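Local coordinates for protein fusion DH (PDB 6K97) that probably acts as a polyketide synthase dehydratase in cremimycin biosynthesis and is an engineered fusion of its split halves, with a double hot dog fold, at residues A[45-50]-A[116-120]; A[200-204]-A[217-221]; A[229-235]-A[290-296]. All coordinates share one frame; numbering follows the deposited sequence.

Contact 1. Residues A[45-50]-A[116-120]; sequences DGGYLF and AVGPA
Gly47 comes so close to Val117 that its CA lies 3.0 Å from Val117 O, and a side chain there would run straight into that carbonyl; glycine at this position lets the turn before strand 48-55 press directly on strand 110-117. Gly46 calls for glycine for another reason, since its backbone angles would jam a CB against the carbonyl O of Asp45. The carboxylate of Asp45 steadies this turn: Gly47 N meets Asp45 OD1 at 3.1 Å from above the carboxylate plane, in an Asx turn. With chi1 at 72°, Asp45 CG sits between its own backbone N and carbonyl carbon, which turns OD1 back over the chain. Pro119 lies against the same residue, its CB 3.4 Å from Asp45 O. Beyond the glycines the antiparallel ladder begins with Tyr48 and Val117 as a hydrogen-bonded pair. Tyr48 N reaches Val117 O at 2.8 Å, and Val117 N returns a nearly straight bond (176°) to Tyr48 O at 2.9 Å. On the face carrying these two residues, CB meets CB, and Val117 CG2 touches the edge of the Phe50 ring, 4.2 Å from CE1; helix 75-88 packs over Phe50 and Val117 through Ala85. The strand pair belongs to the first hot dog unit of the double hot dog, in the N-terminal part of the fusion, and its Leu49/Ala116 face meets the second subunit. Arg126 NH1 bonds to both Gly46 O and Gly118 O, probably helping to offset their partial charges where the strands part.

Contact 2. Residues A[200-204]-A[217-221]; sequences AGLYA and FRGLR. With SO4 (sulfate ion), chain C.
Tyr203 OH has two hydrogen-bond partners: Leu220 N donates to it at 2.9 Å and 162°, and His260 ND1 of helix 252-266 is the other. Leu220 N lies in the plane of the tyrosine ring, at its edge. Gly219 N is also near, but its angle is too poor for a bond. Two neighbours thus fix the phenol between the start of strand 220-226 and helix 252-266. The ring itself is pinned by Arg218, whose CG stands 4.0 Å from the Tyr203 ring centroid and only 4° off the normal, a CH-pi contact over the centre of one face. Arg218 CD continues over the same ring, 4.0 Å from Tyr203 CG. The arginine chain then bends at chi3 (-66°), which carries the guanidinium beyond the tyrosine, its plane steeply inclined to the ring. There it holds a sulfate ion, probably from the crystallisation liquor, through two nearly straight bonds, Arg218 NH1 to sulfate O2 at 2.9 Å and Arg218 NH2 to sulfate O4 at 3.2 Å. Arg218 NH1 also bonds to Tyr213 O, and Glu215 N is another donor to the sulfate. On the apolar side Leu220 CB lies 3.9 Å from Tyr203 CZ, and Leu202 CD2 meets Leu220 CD2 at 3.6 Å, the two leucines crossing at about a right angle. Leu220 packs further on Ala261 of helix 252-266 and on Ala232 and Val234 of the next strand. Helix 199-208 is thereby fastened to the start of strand 220-226 and to helix 252-266 in the C-terminal hot dog, one of the paired units characteristic of polyketide synthase dehydratases.

Contact 3. Residues A[229-235]-A[290-296]; sequences DIYADVE and KSLRVHI
Ile230, Ala232 and Val234 pair with Ile296, Val294 and Leu292 across two neighbouring antiparallel strands of the C-terminal hot dog fold. Six backbone hydrogen bonds join these three pairs. Their apolar face is tightly packed: Val234 CG2 lies 3.6 Å from Leu292 CB and Ile230 CB 4.1 Å from Ile296 CB, while helix 252-266 covers Val234 and Leu292 through Leu254. The opposite face is polar and only partly buried. Tyr231 and His295, side by side on it, form an offset stack with centroids 4.6 Å apart and planes at 19°; Tyr231 OH stands over one face of the imidazole, toward its rim. A chi1 of -174° swings the His295 ring away from its own N and turns its edge to Asp229, where His295 NE2 donates to Asp229 OD2 at 3.1 Å, from above the carboxylate plane. An alanine at His295 is likely to leave Asp229 OD2 without this donor and the Tyr231 ring without its stacking partner. Looser still is the end of the ladder, where Glu235 OE2 and Lys290 NZ make only a long salt bridge of 3.8 Å. Midway along this face Asp233 and Arg293 run alongside each other with their flat groups almost perpendicular: Asp233 OD1 stands over a face of the guanidinium, 2.7 Å from Arg293 NH1, a salt bridge of charges alone, with no N-H directed at that oxygen.

Contact 1 comes first along the chain, in the N-terminal part of the fusion and across the chain's centre from the others; its centre is 39 Å from that of contact 2 and 34 Å from that of contact 3. Contacts 2 and 3 follow in series within the C-terminal hot dog, their centres 13 Å apart. They touch because strands 220-226 and 229-235 are consecutive neighbours: Arg221 N lies 3.0 Å from Asp233 O, a probable hydrogen bond. All three reach the antiparallel strands running through both hot dogs, contact 1 toward one end and contacts 2 and 3 toward the other, consistent with a double hot dog; contact 1 joins strands 48-55 and 110-117 of the first unit.

Contact 1. Residues A[45-50]-A[116-120]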
ATOM      1  N   ASP A  45      -8.659   5.651  -5.107  1.00 44.87           N
ATOM      2  CA  ASP A  45     -10.005   5.938  -4.637  1.00 45.54           C
ATOM      3  C   ASP A  45     -10.043   7.071  -3.575  1.00 45.92           C
ATOM      4  O   ASP A  45     -11.125   7.429  -3.118  1.00 45.96           O
ATOM      5  CB  ASP A  45     -10.712   4.632  -4.208  1.00 44.61           C
ATOM      6  CG  ASP A  45     -10.171   4.033  -2.889  1.00 47.23           C
ATOM      7  OD1 ASP A  45      -9.098   4.464  -2.342  1.00 44.04           O
ATOM      8  OD2 ASP A  45     -10.885   3.121  -2.365  1.00 48.57           O
ATOM      9  N   GLY A  46      -8.874   7.656  -3.251  1.00 44.40           N
ATOM     10  CA  GLY A  46      -8.730   8.742  -2.264  1.00 43.26           C
ATOM     11  C   GLY A  46      -8.375   8.252  -0.855  1.00 43.82           C
ATOM     12  O   GLY A  46      -8.273   9.037   0.099  1.00 44.78           O
ATOM     13  N   GLY A  47      -8.217   6.938  -0.709  1.00 42.96           N
ATOM     14  CA  GLY A  47      -7.846   6.322   0.565  1.00 40.35           C
ATOM     15  C   GLY A  47      -6.358   6.334   0.717  1.00 38.80           C
ATOM     16  O   GLY A  47      -5.667   6.760  -0.200  1.00 39.14           O
ATOM     17  N   TYR A  48      -5.862   5.908   1.878  1.00 37.46           N
ATOM     18  CA  TYR A  48      -4.404   5.846   2.098  1.00 38.22           C
ATOM     19  C   TYR A  48      -3.965   4.482   2.657  1.00 38.05           C
ATOM     20  O   TYR A  48      -4.767   3.781   3.286  1.00 42.02           O
ATOM     21  CB  TYR A  48      -3.976   6.924   3.069  1.00 37.72           C
ATOM     22  CG  TYR A  48      -4.053   8.313   2.562  1.00 39.40           C
ATOM     23  CD1 TYR A  48      -5.239   9.030   2.606  1.00 40.37           C
ATOM     24  CD2 TYR A  48      -2.924   8.941   2.021  1.00 40.94           C
ATOM     25  CE1 TYR A  48      -5.301  10.333   2.112  1.00 42.84           C
ATOM     26  CE2 TYR A  48      -2.977  10.252   1.541  1.00 40.99           C
ATOM     27  CZ  TYR A  48      -4.160  10.938   1.581  1.00 42.05           C
ATOM     28  OH  TYR A  48      -4.211  12.239   1.116  1.00 46.94           O
ATOM     29  N   LEU A  49      -2.706   4.107   2.428  1.00 35.84           N
ATOM     30  CA  LEU A  49      -2.104   2.910   3.047  1.00 34.73           C
ATOM     31  C   LEU A  49      -0.792   3.342   3.698  1.00 34.44           C
ATOM     32  O   LEU A  49       0.011   4.012   3.053  1.00 35.79           O
ATOM     33  CB  LEU A  49      -1.827   1.819   2.013  1.00 34.69           C
ATOM     34  CG  LEU A  49      -1.121   0.568   2.576  1.00 36.32           C
ATOM     35  CD1 LEU A  49      -2.049  -0.255   3.482  1.00 36.32           C
ATOM     36  CD2 LEU A  49      -0.557  -0.348   1.501  1.00 36.05           C
ATOM     37  N   PHE A  50      -0.569   2.983   4.955  1.00 33.92           N
ATOM     38  CA  PHE A  50       0.738   3.185   5.593  1.00 35.11           C
ATOM     39  C   PHE A  50       1.303   1.847   6.043  1.00 36.76           C
ATOM     40  O   PHE A  50       0.546   1.000   6.522  1.00 38.18           O
ATOM     41  CB  PHE A  50       0.586   4.035   6.813  1.00 35.39           C
ATOM     42  CG  PHE A  50      -0.112   5.318   6.555  1.00 34.23           C
ATOM     43  CD1 PHE A  50      -1.472   5.377   6.506  1.00 33.04           C
ATOM     44  CD2 PHE A  50       0.601   6.452   6.337  1.00 36.40           C
ATOM     45  CE1 PHE A  50      -2.120   6.575   6.283  1.00 34.27           C
ATOM     46  CE2 PHE A  50      -0.046   7.660   6.074  1.00 36.92           C
ATOM     47  CZ  PHE A  50      -1.406   7.721   6.058  1.00 34.02           C
ATOM     48  N   ALA A 116      -4.803   1.273   7.229  1.00 39.15           N
ATOM     49  CA  ALA A 116      -5.580   1.598   6.036  1.00 36.42           C
ATOM     50  C   ALA A 116      -6.619   2.660   6.335  1.00 37.45           C
ATOM     51  O   ALA A 116      -7.382   2.541   7.312  1.00 35.90           O
ATOM     52  CB  ALA A 116      -6.263   0.381   5.513  1.00 36.59           C
ATOM     53  N   VAL A 117      -6.678   3.684   5.459  1.00 35.57           N
ATOM     54  CA  VAL A 117      -7.698   4.695   5.523  1.00 34.68           C
ATOM     55  C   VAL A 117      -8.593   4.728   4.266  1.00 35.10           C
ATOM     56  O   VAL A 117      -8.112   4.809   3.121  1.00 38.01           O
ATOM     57  CB  VAL A 117      -7.019   6.023   5.683  1.00 37.62           C
ATOM     58  CG1 VAL A 117      -8.031   7.151   5.719  1.00 38.81           C
ATOM     59  CG2 VAL A 117      -6.194   5.995   6.947  1.00 40.52           C
ATOM     60  N   GLY A 118      -9.891   4.708   4.477  1.00 33.87           N
ATOM     61  CA  GLY A 118     -10.849   4.818   3.393  1.00 35.07           C
ATOM     62  C   GLY A 118     -10.920   6.225   2.832  1.00 37.38           C
ATOM     63  O   GLY A 118     -10.295   7.167   3.367  1.00 34.78           O
ATOM     64  N   PRO A 119     -11.684   6.378   1.734  1.00 38.88           N
ATOM     65  CA  PRO A 119     -11.996   7.686   1.144  1.00 38.51           C
ATOM     66  C   PRO A 119     -12.915   8.493   2.021  1.00 38.99           C
ATOM     67  O   PRO A 119     -13.584   7.930   2.868  1.00 41.49           O
ATOM     68  CB  PRO A 119     -12.758   7.335  -0.154  1.00 39.45           C
ATOM     69  CG  PRO A 119     -12.855   5.832  -0.205  1.00 40.07           C
ATOM     70  CD  PRO A 119     -12.450   5.271   1.111  1.00 38.44           C
ATOM     71  N   ALA A 120     -12.964   9.799   1.795  1.00 40.62           N
ATOM     72  CA  ALA A 120     -13.806  10.701   2.558  1.00 41.81           C
ATOM     73  C   ALA A 120     -15.269  10.605   2.159  1.00 44.47           C
ATOM     74  O   ALA A 120     -15.560  10.569   0.994  1.00 47.19           O
ATOM     75  CB  ALA A 120     -13.326  12.142   2.393  1.00 41.58           C
TER

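Contact 2. Residues A[200-204]-A[217-221]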
ATOM      1  N   ALA A 200       5.722   6.726  42.899  1.00 38.58           N
ATOM      2  CA  ALA A 200       6.477   5.470  42.905  1.00 40.61           C
ATOM      3  C   ALA A 200       5.637   4.409  43.615  1.00 40.40           C
ATOM      4  O   ALA A 200       5.605   3.245  43.205  1.00 39.99           O
ATOM      5  CB  ALA A 200       7.821   5.632  43.588  1.00 40.96           C
ATOM      6  N   GLY A 201       4.971   4.821  44.696  1.00 40.69           N
ATOM      7  CA  GLY A 201       4.012   3.944  45.363  1.00 41.35           C
ATOM      8  C   GLY A 201       2.860   3.480  44.474  1.00 39.96           C
ATOM      9  O   GLY A 201       2.457   2.287  44.502  1.00 38.61           O
ATOM     10  N   LEU A 202       2.344   4.388  43.643  1.00 38.73           N
ATOM     11  CA  LEU A 202       1.328   3.974  42.666  1.00 38.55           C
ATOM     12  C   LEU A 202       1.882   2.881  41.703  1.00 40.15           C
ATOM     13  O   LEU A 202       1.222   1.830  41.450  1.00 40.95           O
ATOM     14  CB  LEU A 202       0.853   5.168  41.865  1.00 38.15           C
ATOM     15  CG  LEU A 202      -0.153   4.833  40.765  1.00 34.97           C
ATOM     16  CD1 LEU A 202      -1.450   4.320  41.370  1.00 34.38           C
ATOM     17  CD2 LEU A 202      -0.393   6.052  39.941  1.00 36.13           C
ATOM     18  N   TYR A 203       3.081   3.121  41.160  1.00 38.48           N
ATOM     19  CA  TYR A 203       3.671   2.149  40.240  1.00 36.83           C
ATOM     20  C   TYR A 203       3.921   0.810  40.910  1.00 39.68           C
ATOM     21  O   TYR A 203       3.690  -0.229  40.294  1.00 42.28           O
ATOM     22  CB  TYR A 203       4.921   2.698  39.600  1.00 35.92           C
ATOM     23  CG  TYR A 203       4.666   3.623  38.451  1.00 34.77           C
ATOM     24  CD1 TYR A 203       3.934   3.222  37.377  1.00 34.15           C
ATOM     25  CD2 TYR A 203       5.173   4.912  38.439  1.00 36.10           C
ATOM     26  CE1 TYR A 203       3.700   4.064  36.314  1.00 34.77           C
ATOM     27  CE2 TYR A 203       4.922   5.778  37.391  1.00 33.86           C
ATOM     28  CZ  TYR A 203       4.198   5.340  36.317  1.00 35.35           C
ATOM     29  OH  TYR A 203       3.972   6.182  35.217  1.00 32.74           O
ATOM     30  N   ALA A 204       4.301   0.799  42.192  1.00 41.41           N
ATOM     31  CA  ALA A 204       4.459  -0.498  42.896  1.00 41.74           C
ATOM     32  C   ALA A 204       3.151  -1.294  42.990  1.00 41.97           C
ATOM     33  O   ALA A 204       3.120  -2.493  42.757  1.00 45.45           O
ATOM     34  CB  ALA A 204       5.056  -0.295  44.255  1.00 42.15           C
ATOM     35  N   PHE A 217       8.049   3.478  30.424  1.00 41.10           N
ATOM     36  CA  PHE A 217       6.635   3.675  30.667  1.00 38.07           C
ATOM     37  C   PHE A 217       6.330   4.077  32.076  1.00 38.37           C
ATOM     38  O   PHE A 217       5.197   4.140  32.435  1.00 43.04           O
ATOM     39  CB  PHE A 217       5.828   2.442  30.268  1.00 37.51           C
ATOM     40  CG  PHE A 217       5.660   2.315  28.794  1.00 39.16           C
ATOM     41  CD1 PHE A 217       6.709   1.860  28.005  1.00 41.35           C
ATOM     42  CD2 PHE A 217       4.492   2.704  28.183  1.00 40.60           C
ATOM     43  CE1 PHE A 217       6.588   1.781  26.643  1.00 38.98           C
ATOM     44  CE2 PHE A 217       4.366   2.646  26.814  1.00 42.36           C
ATOM     45  CZ  PHE A 217       5.425   2.173  26.041  1.00 40.08           C
ATOM     46  N   ARG A 218       7.322   4.429  32.867  1.00 40.50           N
ATOM     47  CA  ARG A 218       7.042   4.955  34.209  1.00 41.22           C
ATOM     48  C   ARG A 218       7.221   6.465  34.116  1.00 41.59           C
ATOM     49  O   ARG A 218       8.098   7.032  34.743  1.00 48.83           O
ATOM     50  CB  ARG A 218       7.980   4.365  35.244  1.00 42.81           C
ATOM     51  CG  ARG A 218       7.700   2.925  35.564  1.00 46.02           C
ATOM     52  CD  ARG A 218       8.170   2.562  36.962  1.00 46.43           C
ATOM     53  NE  ARG A 218       9.622   2.650  37.029  1.00 46.65           N
ATOM     54  CZ  ARG A 218      10.468   1.679  36.669  1.00 49.06           C
ATOM     55  NH1 ARG A 218      10.051   0.521  36.157  1.00 48.78           N
ATOM     56  NH2 ARG A 218      11.773   1.882  36.757  1.00 55.34           N
ATOM     57  N   GLY A 219       6.366   7.105  33.333  1.00 38.48           N
ATOM     58  CA  GLY A 219       6.482   8.525  33.027  1.00 37.38           C
ATOM     59  C   GLY A 219       5.681   9.462  33.896  1.00 37.18           C
ATOM     60  O   GLY A 219       5.861  10.652  33.822  1.00 35.74           O
ATOM     61  N   LEU A 220       4.839   8.931  34.779  1.00 41.06           N
ATOM     62  CA  LEU A 220       4.127   9.775  35.745  1.00 40.37           C
ATOM     63  C   LEU A 220       5.087  10.277  36.831  1.00 40.97           C
ATOM     64  O   LEU A 220       5.369   9.558  37.733  1.00 47.87           O
ATOM     65  CB  LEU A 220       2.948   8.999  36.351  1.00 38.00           C
ATOM     66  CG  LEU A 220       2.085   9.718  37.394  1.00 40.99           C
ATOM     67  CD1 LEU A 220       1.357  10.899  36.800  1.00 41.78           C
ATOM     68  CD2 LEU A 220       1.069   8.788  38.057  1.00 42.07           C
ATOM     69  N   ARG A 221       5.555  11.512  36.751  1.00 44.40           N
ATOM     70  CA  ARG A 221       6.493  12.068  37.741  1.00 48.93           C
ATOM     71  C   ARG A 221       5.821  12.610  39.037  1.00 46.13           C
ATOM     72  O   ARG A 221       6.452  12.620  40.076  1.00 46.83           O
ATOM     73  CB  ARG A 221       7.350  13.229  37.150  1.00 52.30           C
ATOM     74  CG  ARG A 221       8.351  13.016  36.001  1.00 61.48           C
ATOM     75  CD  ARG A 221       8.934  11.652  35.596  1.00 67.60           C
ATOM     76  NE  ARG A 221       9.130  10.673  36.641  1.00 84.62           N
ATOM     77  CZ  ARG A 221       9.465   9.401  36.412  1.00 94.29           C
ATOM     78  NH1 ARG A 221       9.672   8.965  35.168  1.00 97.63           N
ATOM     79  NH2 ARG A 221       9.611   8.564  37.436  1.00 96.07           N
TER
HETATM   80  S   SO4 C 401      13.118  -1.380  34.851  1.00 97.53           S
HETATM   81  O1  SO4 C 401      12.930  -1.026  33.408  1.00 72.60           O
HETATM   82  O2  SO4 C 401      11.811  -1.689  35.479  1.00 99.17           O
HETATM   83  O3  SO4 C 401      13.956  -2.607  34.945  1.00 96.27           O
HETATM   84  O4  SO4 C 401      13.776  -0.274  35.621  1.00 80.50           O

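Contact 3. Residues A[229-235]-A[290-296]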
ATOM      1  N   ASP A 229     -11.359  15.138  40.253  1.00 59.59           N
ATOM      2  CA  ASP A 229     -10.359  15.410  39.237  1.00 55.26           C
ATOM      3  C   ASP A 229      -8.910  15.061  39.604  1.00 52.12           C
ATOM      4  O   ASP A 229      -8.517  15.127  40.756  1.00 51.51           O
ATOM      5  CB  ASP A 229     -10.403  16.899  38.911  1.00 59.22           C
ATOM      6  CG  ASP A 229     -11.653  17.300  38.153  1.00 66.14           C
ATOM      7  OD1 ASP A 229     -12.433  16.398  37.696  1.00 70.78           O
ATOM      8  OD2 ASP A 229     -11.831  18.535  37.989  1.00 59.29           O
ATOM      9  N   ILE A 230      -8.091  14.768  38.593  1.00 45.96           N
ATOM     10  CA  ILE A 230      -6.689  14.511  38.816  1.00 40.89           C
ATOM     11  C   ILE A 230      -5.819  15.378  37.926  1.00 40.11           C
ATOM     12  O   ILE A 230      -6.165  15.620  36.794  1.00 38.03           O
ATOM     13  CB  ILE A 230      -6.386  13.052  38.530  1.00 40.06           C
ATOM     14  CG1 ILE A 230      -7.347  12.174  39.345  1.00 41.75           C
ATOM     15  CG2 ILE A 230      -4.932  12.757  38.836  1.00 37.82           C
ATOM     16  CD1 ILE A 230      -7.524  10.788  38.781  1.00 45.52           C
ATOM     17  N   TYR A 231      -4.689  15.832  38.454  1.00 41.52           N
ATOM     18  CA  TYR A 231      -3.703  16.599  37.707  1.00 44.63           C
ATOM     19  C   TYR A 231      -2.370  15.876  37.724  1.00 46.57           C
ATOM     20  O   TYR A 231      -1.918  15.457  38.786  1.00 51.80           O
ATOM     21  CB  TYR A 231      -3.509  17.966  38.345  1.00 48.17           C
ATOM     22  CG  TYR A 231      -4.740  18.827  38.273  1.00 51.52           C
ATOM     23  CD1 TYR A 231      -5.707  18.779  39.284  1.00 54.04           C
ATOM     24  CD2 TYR A 231      -4.965  19.659  37.187  1.00 52.58           C
ATOM     25  CE1 TYR A 231      -6.851  19.552  39.219  1.00 55.21           C
ATOM     26  CE2 TYR A 231      -6.119  20.430  37.113  1.00 56.52           C
ATOM     27  CZ  TYR A 231      -7.044  20.383  38.145  1.00 56.76           C
ATOM     28  OH  TYR A 231      -8.183  21.155  38.078  1.00 61.86           O
ATOM     29  N   ALA A 232      -1.731  15.730  36.568  1.00 44.79           N
ATOM     30  CA  ALA A 232      -0.526  14.919  36.470  1.00 44.34           C
ATOM     31  C   ALA A 232       0.581  15.598  35.677  1.00 47.48           C
ATOM     32  O   ALA A 232       0.316  16.150  34.606  1.00 51.07           O
ATOM     33  CB  ALA A 232      -0.892  13.616  35.797  1.00 43.65           C
ATOM     34  N   ASP A 233       1.814  15.547  36.178  1.00 47.05           N
ATOM     35  CA  ASP A 233       2.970  15.875  35.367  1.00 47.48           C
ATOM     36  C   ASP A 233       3.528  14.558  34.833  1.00 45.36           C
ATOM     37  O   ASP A 233       3.841  13.657  35.604  1.00 41.44           O
ATOM     38  CB  ASP A 233       4.029  16.613  36.171  1.00 54.96           C
ATOM     39  CG  ASP A 233       3.651  18.047  36.463  1.00 59.61           C
ATOM     40  OD1 ASP A 233       2.499  18.454  36.192  1.00 69.74           O
ATOM     41  OD2 ASP A 233       4.521  18.793  36.931  1.00 64.48           O
ATOM     42  N   VAL A 234       3.623  14.454  33.511  1.00 42.97           N
ATOM     43  CA  VAL A 234       4.195  13.290  32.862  1.00 42.80           C
ATOM     44  C   VAL A 234       5.344  13.723  31.962  1.00 42.47           C
ATOM     45  O   VAL A 234       5.395  14.846  31.478  1.00 39.73           O
ATOM     46  CB  VAL A 234       3.140  12.472  32.069  1.00 44.13           C
ATOM     47  CG1 VAL A 234       1.983  12.117  32.965  1.00 46.56           C
ATOM     48  CG2 VAL A 234       2.587  13.246  30.889  1.00 44.45           C
ATOM     49  N   GLU A 235       6.275  12.809  31.778  1.00 46.98           N
ATOM     50  CA  GLU A 235       7.465  13.009  30.974  1.00 52.55           C
ATOM     51  C   GLU A 235       7.819  11.635  30.385  1.00 51.29           C
ATOM     52  O   GLU A 235       7.225  10.657  30.770  1.00 49.73           O
ATOM     53  CB  GLU A 235       8.601  13.587  31.790  1.00 54.29           C
ATOM     54  CG  GLU A 235       9.431  14.568  30.957  1.00 66.79           C
ATOM     55  CD  GLU A 235      10.417  15.388  31.779  1.00 72.39           C
ATOM     56  OE1 GLU A 235      10.604  15.066  32.993  1.00 79.11           O
ATOM     57  OE2 GLU A 235      11.006  16.324  31.186  1.00 73.05           O
ATOM     58  N   LYS A 290       7.382  17.110  24.753  1.00 42.42           N
ATOM     59  CA  LYS A 290       8.300  16.270  25.523  1.00 46.62           C
ATOM     60  C   LYS A 290       7.771  15.988  26.917  1.00 43.80           C
ATOM     61  O   LYS A 290       8.096  14.972  27.521  1.00 39.11           O
ATOM     62  CB  LYS A 290       9.697  16.864  25.549  1.00 54.07           C
ATOM     63  CG  LYS A 290       9.976  17.885  26.617  1.00 61.37           C
ATOM     64  CD  LYS A 290      11.481  18.114  26.702  1.00 72.71           C
ATOM     65  CE  LYS A 290      11.885  18.743  28.028  1.00 82.35           C
ATOM     66  NZ  LYS A 290      13.092  18.042  28.538  1.00 88.16           N
ATOM     67  N   SER A 291       6.900  16.871  27.393  1.00 42.69           N
ATOM     68  CA  SER A 291       6.216  16.639  28.655  1.00 43.23           C
ATOM     69  C   SER A 291       4.851  17.320  28.693  1.00 40.14           C
ATOM     70  O   SER A 291       4.546  18.147  27.844  1.00 35.80           O
ATOM     71  CB  SER A 291       7.093  17.103  29.818  1.00 42.38           C
ATOM     72  OG  SER A 291       7.193  18.476  29.858  1.00 41.38           O
ATOM     73  N   LEU A 292       4.058  16.970  29.696  1.00 37.69           N
ATOM     74  CA  LEU A 292       2.673  17.386  29.770  1.00 36.98           C
ATOM     75  C   LEU A 292       2.163  17.607  31.187  1.00 37.87           C
ATOM     76  O   LEU A 292       2.539  16.892  32.096  1.00 37.64           O
ATOM     77  CB  LEU A 292       1.816  16.316  29.133  1.00 37.45           C
ATOM     78  CG  LEU A 292       1.999  15.979  27.644  1.00 38.07           C
ATOM     79  CD1 LEU A 292       0.965  14.943  27.300  1.00 39.05           C
ATOM     80  CD2 LEU A 292       1.779  17.152  26.723  1.00 37.70           C
ATOM     81  N   ARG A 293       1.334  18.632  31.362  1.00 41.22           N
ATOM     82  CA  ARG A 293       0.518  18.804  32.538  1.00 43.86           C
ATOM     83  C   ARG A 293      -0.881  18.441  32.106  1.00 42.71           C
ATOM     84  O   ARG A 293      -1.436  19.016  31.152  1.00 40.27           O
ATOM     85  CB  ARG A 293       0.552  20.241  33.064  1.00 51.78           C
ATOM     86  CG  ARG A 293       1.958  20.747  33.426  1.00 62.94           C
ATOM     87  CD  ARG A 293       1.900  21.903  34.429  1.00 71.77           C
ATOM     88  NE  ARG A 293       0.981  21.554  35.538  1.00 79.69           N
ATOM     89  CZ  ARG A 293       1.328  21.136  36.745  1.00 74.68           C
ATOM     90  NH1 ARG A 293       2.600  21.025  37.105  1.00 67.04           N
ATOM     91  NH2 ARG A 293       0.371  20.840  37.607  1.00 85.89           N
ATOM     92  N   VAL A 294      -1.469  17.499  32.834  1.00 40.99           N
ATOM     93  CA  VAL A 294      -2.660  16.831  32.383  1.00 41.50           C
ATOM     94  C   VAL A 294      -3.823  16.967  33.351  1.00 41.46           C
ATOM     95  O   VAL A 294      -3.698  16.661  34.525  1.00 44.22           O
ATOM     96  CB  VAL A 294      -2.332  15.357  32.231  1.00 42.30           C
ATOM     97  CG1 VAL A 294      -3.565  14.582  31.852  1.00 45.06           C
ATOM     98  CG2 VAL A 294      -1.279  15.182  31.171  1.00 41.12           C
ATOM     99  N   HIS A 295      -4.964  17.385  32.850  1.00 40.07           N
ATOM    100  CA  HIS A 295      -6.180  17.441  33.658  1.00 40.57           C
ATOM    101  C   HIS A 295      -7.028  16.244  33.280  1.00 37.87           C
ATOM    102  O   HIS A 295      -7.444  16.101  32.118  1.00 35.58           O
ATOM    103  CB  HIS A 295      -6.918  18.769  33.393  1.00 42.77           C
ATOM    104  CG  HIS A 295      -8.114  19.008  34.264  1.00 45.69           C
ATOM    105  ND1 HIS A 295      -8.924  20.121  34.121  1.00 49.79           N
ATOM    106  CD2 HIS A 295      -8.660  18.285  35.271  1.00 48.25           C
ATOM    107  CE1 HIS A 295      -9.899  20.085  35.014  1.00 46.97           C
ATOM    108  NE2 HIS A 295      -9.758  18.986  35.730  1.00 48.07           N
ATOM    109  N   ILE A 296      -7.252  15.358  34.247  1.00 38.35           N
ATOM    110  CA  ILE A 296      -8.121  14.189  34.055  1.00 38.72           C
ATOM    111  C   ILE A 296      -9.419  14.353  34.808  1.00 39.25           C
ATOM    112  O   ILE A 296      -9.381  14.649  36.001  1.00 43.63           O
ATOM    113  CB  ILE A 296      -7.438  12.924  34.586  1.00 40.51           C
ATOM    114  CG1 ILE A 296      -6.068  12.791  33.929  1.00 40.40           C
ATOM    115  CG2 ILE A 296      -8.294  11.669  34.310  1.00 41.06           C
ATOM    116  CD1 ILE A 296      -5.186  11.692  34.493  1.00 41.13           C
TER